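Local coordinates for BH2602 protein (Bacillus halodurans, PDB 3NWZ), which probably hydrolyses acyl-CoA thioesters, as a coenzyme A-binding member of the hotdog-fold thioesterase superfamily, at residues 139-144 with 158-163; 63-68 with 127-132. All blocks are in the same frame, centred on the assembly; numbering follows the deposited sequence.

Interaction 1. Residues 139-144 with 158-163; sequences RIVVEG and TGSFFV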
loop_
_atom_site.group_PDB
_atom_site.type_symbol
_atom_site.label_atom_id
_atom_site.label_comp_id
_atom_site.label_asym_id
_atom_site.label_seq_id
_atom_site.Cartn_x
_atom_site.Cartn_y
_atom_site.Cartn_z
ATOM N N ARG A 139 13.761 -6.597 -8.430
ATOM C CA ARG A 139 13.258 -5.664 -7.443
ATOM C C ARG A 139 13.515 -6.268 -6.078
ATOM O O ARG A 139 13.637 -7.497 -5.947
ATOM C CB ARG A 139 11.754 -5.469 -7.635
ATOM C CG ARG A 139 10.888 -6.521 -6.946
ATOM C CD ARG A 139 9.419 -6.163 -7.104
ATOM N NE ARG A 139 8.542 -6.771 -6.104
ATOM C CZ ARG A 139 7.960 -7.956 -6.234
ATOM N NH1 ARG A 139 8.155 -8.684 -7.323
ATOM N NH2 ARG A 139 7.159 -8.401 -5.280
ATOM N N ILE A 140 13.591 -5.406 -5.066
ATOM C CA ILE A 140 13.824 -5.867 -3.704
ATOM C C ILE A 140 12.686 -5.430 -2.823
ATOM O O ILE A 140 12.434 -4.246 -2.670
ATOM C CB ILE A 140 15.150 -5.323 -3.113
ATOM C CG1 ILE A 140 16.348 -6.025 -3.756
ATOM C CG2 ILE A 140 15.187 -5.562 -1.614
ATOM C CD1 ILE A 140 17.673 -5.486 -3.298
ATOM N N VAL A 141 11.995 -6.416 -2.257
ATOM C CA VAL A 141 10.873 -6.182 -1.374
ATOM C C VAL A 141 11.417 -6.171 0.048
ATOM O O VAL A 141 12.125 -7.094 0.459
ATOM C CB VAL A 141 9.846 -7.295 -1.549
ATOM C CG1 VAL A 141 8.689 -7.121 -0.565
ATOM C CG2 VAL A 141 9.349 -7.288 -3.000
ATOM N N VAL A 142 11.092 -5.108 0.780
ATOM C CA VAL A 142 11.545 -4.923 2.144
ATOM C C VAL A 142 10.341 -4.547 2.999
ATOM O O VAL A 142 9.294 -4.200 2.470
ATOM C CB VAL A 142 12.623 -3.803 2.223
ATOM C CG1 VAL A 142 12.120 -2.546 1.523
ATOM C CG2 VAL A 142 12.955 -3.480 3.684
ATOM N N GLU A 143 10.494 -4.628 4.319
ATOM C CA GLU A 143 9.412 -4.318 5.239
ATOM C C GLU A 143 9.980 -3.589 6.439
ATOM O O GLU A 143 11.139 -3.785 6.785
ATOM C CB GLU A 143 8.742 -5.610 5.709
ATOM C CG GLU A 143 9.530 -6.348 6.811
ATOM C CD GLU A 143 8.901 -7.670 7.196
ATOM O OE1 GLU A 143 7.738 -7.672 7.665
ATOM O OE2 GLU A 143 9.575 -8.708 7.024
ATOM N N GLY A 144 9.167 -2.764 7.089
ATOM C CA GLY A 144 9.662 -2.040 8.250
ATOM C C GLY A 144 8.622 -1.536 9.244
ATOM O O GLY A 144 7.429 -1.572 8.990
ATOM N N THR A 158 5.337 -1.521 3.988
ATOM C CA THR A 158 6.208 -2.290 3.104
ATOM C C THR A 158 6.673 -1.394 1.952
ATOM O O THR A 158 6.082 -0.349 1.674
ATOM C CB THR A 158 5.480 -3.558 2.516
ATOM O OG1 THR A 158 4.340 -3.146 1.745
ATOM C CG2 THR A 158 4.971 -4.492 3.668
ATOM N N GLY A 159 7.753 -1.798 1.297
ATOM C CA GLY A 159 8.277 -1.029 0.183
ATOM C C GLY A 159 9.035 -1.869 -0.825
ATOM O O GLY A 159 9.899 -2.662 -0.468
ATOM N N SER A 160 8.696 -1.711 -2.099
ATOM C CA SER A 160 9.386 -2.439 -3.164
ATOM C C SER A 160 10.372 -1.471 -3.820
ATOM O O SER A 160 10.022 -0.318 -4.074
ATOM C CB SER A 160 8.383 -2.961 -4.191
ATOM O OG SER A 160 9.048 -3.602 -5.260
ATOM N N PHE A 161 11.600 -1.938 -4.073
ATOM C CA PHE A 161 12.651 -1.109 -4.663
ATOM C C PHE A 161 13.184 -1.642 -5.978
ATOM O O PHE A 161 13.417 -2.842 -6.139
ATOM C CB PHE A 161 13.821 -0.962 -3.697
ATOM C CG PHE A 161 13.500 -0.159 -2.473
ATOM C CD1 PHE A 161 14.222 0.985 -2.172
ATOM C CD2 PHE A 161 12.470 -0.545 -1.620
ATOM C CE1 PHE A 161 13.923 1.728 -1.043
ATOM C CE2 PHE A 161 12.161 0.199 -0.482
ATOM C CZ PHE A 161 12.883 1.332 -0.192
ATOM N N PHE A 162 13.398 -0.731 -6.914
ATOM C CA PHE A 162 13.899 -1.104 -8.218
ATOM C C PHE A 162 15.419 -1.033 -8.227
ATOM O O PHE A 162 16.018 -0.031 -7.812
ATOM C CB PHE A 162 13.323 -0.189 -9.295
ATOM C CG PHE A 162 13.292 -0.820 -10.642
ATOM C CD1 PHE A 162 12.277 -1.709 -10.979
ATOM C CD2 PHE A 162 14.323 -0.601 -11.551
ATOM C CE1 PHE A 162 12.294 -2.374 -12.200
ATOM C CE2 PHE A 162 14.352 -1.262 -12.776
ATOM C CZ PHE A 162 13.337 -2.151 -13.100
ATOM N N VAL A 163 16.026 -2.118 -8.702
ATOM C CA VAL A 163 17.473 -2.263 -8.784
ATOM C C VAL A 163 18.063 -1.629 -10.044
ATOM O O VAL A 163 17.515 -1.780 -11.139
ATOM C CB VAL A 163 17.860 -3.754 -8.772
ATOM C CG1 VAL A 163 19.371 -3.905 -8.820
ATOM C CG2 VAL A 163 17.282 -4.426 -7.547
#

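Interaction 2. Residues 63-68 with 127-132; sequences RFEVRL and RAVASI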
loop_
_atom_site.group_PDB
_atom_site.type_symbol
_atom_site.label_atom_id
_atom_site.label_comp_id
_atom_site.label_asym_id
_atom_site.label_seq_id
_atom_site.Cartn_x
_atom_site.Cartn_y
_atom_site.Cartn_z
ATOM N N ARG A 63 18.509 -6.768 10.069
ATOM C CA ARG A 63 17.747 -5.519 9.973
ATOM C C ARG A 63 18.517 -4.183 9.992
ATOM O O ARG A 63 19.682 -4.111 10.383
ATOM C CB ARG A 63 16.693 -5.487 11.074
ATOM C CG ARG A 63 15.741 -6.665 11.072
ATOM C CD ARG A 63 14.745 -6.508 12.208
ATOM N NE ARG A 63 13.845 -7.646 12.313
ATOM C CZ ARG A 63 14.229 -8.878 12.626
ATOM N NH1 ARG A 63 15.504 -9.139 12.870
ATOM N NH2 ARG A 63 13.334 -9.849 12.698
ATOM N N PHE A 64 17.837 -3.117 9.571
ATOM C CA PHE A 64 18.451 -1.798 9.536
ATOM C C PHE A 64 17.704 -0.742 10.384
ATOM O O PHE A 64 16.468 -0.667 10.409
ATOM C CB PHE A 64 18.591 -1.352 8.083
ATOM C CG PHE A 64 19.774 -0.472 7.844
ATOM C CD1 PHE A 64 19.664 0.914 7.957
ATOM C CD2 PHE A 64 21.006 -1.024 7.549
ATOM C CE1 PHE A 64 20.772 1.732 7.777
ATOM C CE2 PHE A 64 22.119 -0.208 7.370
ATOM C CZ PHE A 64 21.998 1.169 7.485
ATOM N N GLU A 65 18.470 0.110 11.049
ATOM C CA GLU A 65 17.876 1.078 11.942
ATOM C C GLU A 65 18.195 2.554 11.674
ATOM O O GLU A 65 19.341 2.942 11.415
ATOM C CB GLU A 65 18.294 0.680 13.359
ATOM C CG GLU A 65 17.599 1.359 14.511
ATOM C CD GLU A 65 17.937 0.668 15.829
ATOM O OE1 GLU A 65 17.517 -0.498 16.015
ATOM O OE2 GLU A 65 18.636 1.275 16.673
ATOM N N VAL A 66 17.145 3.368 11.740
ATOM C CA VAL A 66 17.256 4.806 11.550
ATOM C C VAL A 66 16.433 5.492 12.625
ATOM O O VAL A 66 15.215 5.308 12.684
ATOM C CB VAL A 66 16.671 5.300 10.200
ATOM C CG1 VAL A 66 16.906 6.787 10.086
ATOM C CG2 VAL A 66 17.285 4.591 9.031
ATOM N N ARG A 67 17.090 6.265 13.484
ATOM C CA ARG A 67 16.348 7.004 14.494
ATOM C C ARG A 67 16.367 8.493 14.151
ATOM O O ARG A 67 17.291 9.001 13.511
ATOM C CB ARG A 67 16.881 6.730 15.913
ATOM C CG ARG A 67 18.252 7.247 16.253
ATOM C CD ARG A 67 18.728 6.594 17.544
ATOM N NE ARG A 67 18.986 5.168 17.348
ATOM C CZ ARG A 67 20.056 4.676 16.725
ATOM N NH1 ARG A 67 20.987 5.491 16.238
ATOM N NH2 ARG A 67 20.194 3.366 16.583
ATOM N N LEU A 68 15.318 9.182 14.560
ATOM C CA LEU A 68 15.168 10.594 14.278
ATOM C C LEU A 68 14.674 11.325 15.501
ATOM O O LEU A 68 13.643 10.980 16.058
ATOM C CB LEU A 68 14.174 10.760 13.134
ATOM C CG LEU A 68 13.655 12.121 12.694
ATOM C CD1 LEU A 68 13.371 12.071 11.198
ATOM C CD2 LEU A 68 12.399 12.469 13.465
ATOM N N ARG A 127 12.091 5.505 15.828
ATOM C CA ARG A 127 13.059 4.477 15.486
ATOM C C ARG A 127 12.485 3.578 14.419
ATOM O O ARG A 127 11.673 2.717 14.720
ATOM C CB ARG A 127 13.419 3.652 16.741
ATOM C CG ARG A 127 14.806 3.040 16.686
ATOM C CD ARG A 127 15.037 2.077 17.855
ATOM N NE ARG A 127 14.403 0.773 17.655
ATOM C CZ ARG A 127 13.590 0.194 18.534
ATOM N NH1 ARG A 127 13.305 0.804 19.676
ATOM N NH2 ARG A 127 13.063 -0.995 18.273
ATOM N N ALA A 128 12.878 3.774 13.168
ATOM C CA ALA A 128 12.355 2.917 12.121
ATOM C C ALA A 128 13.267 1.691 11.930
ATOM O O ALA A 128 14.493 1.808 11.897
ATOM C CB ALA A 128 12.209 3.715 10.790
ATOM N N VAL A 129 12.663 0.513 11.802
ATOM C CA VAL A 129 13.446 -0.722 11.604
ATOM C C VAL A 129 12.984 -1.477 10.377
ATOM O O VAL A 129 11.816 -1.853 10.284
ATOM C CB VAL A 129 13.342 -1.678 12.834
ATOM C CG1 VAL A 129 14.304 -2.885 12.645
ATOM C CG2 VAL A 129 13.644 -0.903 14.101
ATOM N N ALA A 130 13.909 -1.720 9.458
ATOM C CA ALA A 130 13.592 -2.400 8.210
ATOM C C ALA A 130 14.297 -3.750 8.040
ATOM O O ALA A 130 15.409 -3.941 8.537
ATOM C CB ALA A 130 13.956 -1.456 7.009
ATOM N N SER A 131 13.643 -4.664 7.317
ATOM C CA SER A 131 14.194 -5.995 7.012
ATOM C C SER A 131 13.799 -6.485 5.601
ATOM O O SER A 131 12.676 -6.300 5.148
ATOM C CB SER A 131 13.763 -7.045 8.065
ATOM O OG SER A 131 12.403 -7.415 7.957
ATOM N N ILE A 132 14.742 -7.100 4.904
ATOM C CA ILE A 132 14.471 -7.610 3.574
ATOM C C ILE A 132 13.468 -8.769 3.645
ATOM O O ILE A 132 13.559 -9.653 4.523
ATOM C CB ILE A 132 15.755 -8.091 2.905
ATOM C CG1 ILE A 132 16.744 -6.930 2.798
ATOM C CG2 ILE A 132 15.438 -8.675 1.535
ATOM C CD1 ILE A 132 17.994 -7.277 2.064
#

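Interaction 1. Residues 139-144 with 158-163
I140 pairs with F161 and V142 with G159 in the beta hairpin of strands 139-147 and 153-163, part of the antiparallel sheet of the hotdog fold. The N-to-C directions of the two short segments make an angle of 158°, and the two hydrogen-bonded pairs supply four backbone bonds. I140 N to F161 O measures 2.8 Å and G159 N to V142 O 3.1 Å.

Side chains alternate between two faces. On that of I140, V142 and F161, V142 CG1 sits between the backbone N and the carbonyl carbon (chi1 51°) and lies 3.4 Å from F161 CE2, the two side chains crossing obliquely. G159, which has no side chain, pairs with V142 beside the F161 ring. Farther along, I140 CG1 reaches V163 CG2 at 4.2 Å.

On the face of R139, V141, S160 and T158, R139 runs extended from CG to NE past S160. The S160 hydroxyl stands anti to its own backbone N, with OG 3.2 Å from R139 CD and in the guanidinium plane, at its edge. R139 is a CoA-binding residue, although no ligand is bound to this chain; here its NH2 forms a salt bridge with E112 of the third subunit.

T158 OG1 is hydrogen-bonded to H116 of the second subunit, which places this face at subunit interfaces. The other face rests on helix 83-100 through M94 and V98, while strands 125-135 and 108-117 flank the hairpin.

Interaction 2. Residues 63-68 with 127-132
E65 and R127 meet on one face of two antiparallel strands, 64-69 and 125-135, and R67 joins them in a salt-bridge network. The N-to-C directions of the two short strand segments make an angle of 164°, with F64 opposite A130 and V66 opposite A128 as hydrogen-bonded pairs, each joined by two backbone bonds. F64 N to A130 O, at 2.8 Å, is one of these four.

E65 and R67 point to the same face of the sheet. E65 has CG anti to its backbone N and an extended chain beyond it, which brings the carboxylate close to the R127 side chain. R127 also leaves with CG anti to its N but bends at chi3 (78°), the torsion that places NE. The methylenes meet where the two side chains cross at an angle, and E65 CG lies 3.9 Å from R127 CG. Their charged ends are joined by a long salt bridge, E65 OE1 to R127 NE at 3.7 Å, and the flat groups are turned 50° apart. The second oxygen is held more closely: R67 NH2 donates to the anti lone pair of E65 OE2 at 2.6 Å, with the acceptor at the edge of the guanidinium, near its plane. An alanine at E65 would probably leave R67 and R127, whose NE atoms are 6.4 Å apart, without the carboxylate they share.

At the other end, R63 stretches out from CG to NE across the neighbouring strand. R63 CG meets S131 CB at 3.6 Å, and R63 CD touches V129 CG1 at 3.7 Å.

F64, V66 and A128 face helix 83-100, with Q96 and L89 against them. Strand 55-58 borders residues 64-68 on one side, and strand 139-147 borders residues 127-132 on the other.

How the interactions relate
Interactions 1 and 2 lie in one sheet, their centres about 14 Å apart, and are joined where strand 125-135 runs beside strand 139-147. The seam is direct: E143 O and S131 N are 2.7 Å apart, a probable hydrogen bond, and V142 CG2 packs 3.2 Å from S131 O. Both strands of interaction 2 precede those of interaction 1 in the sequence. The CoA-binding residues H134, K137, Q138 and R139 cluster around the turn that joins strands 125-135 and 139-147. Interaction 1 therefore stands nearer the site, containing R139 and having V141 about 4 Å from H134 between side chains, against about 10 Å for S131 of interaction 2.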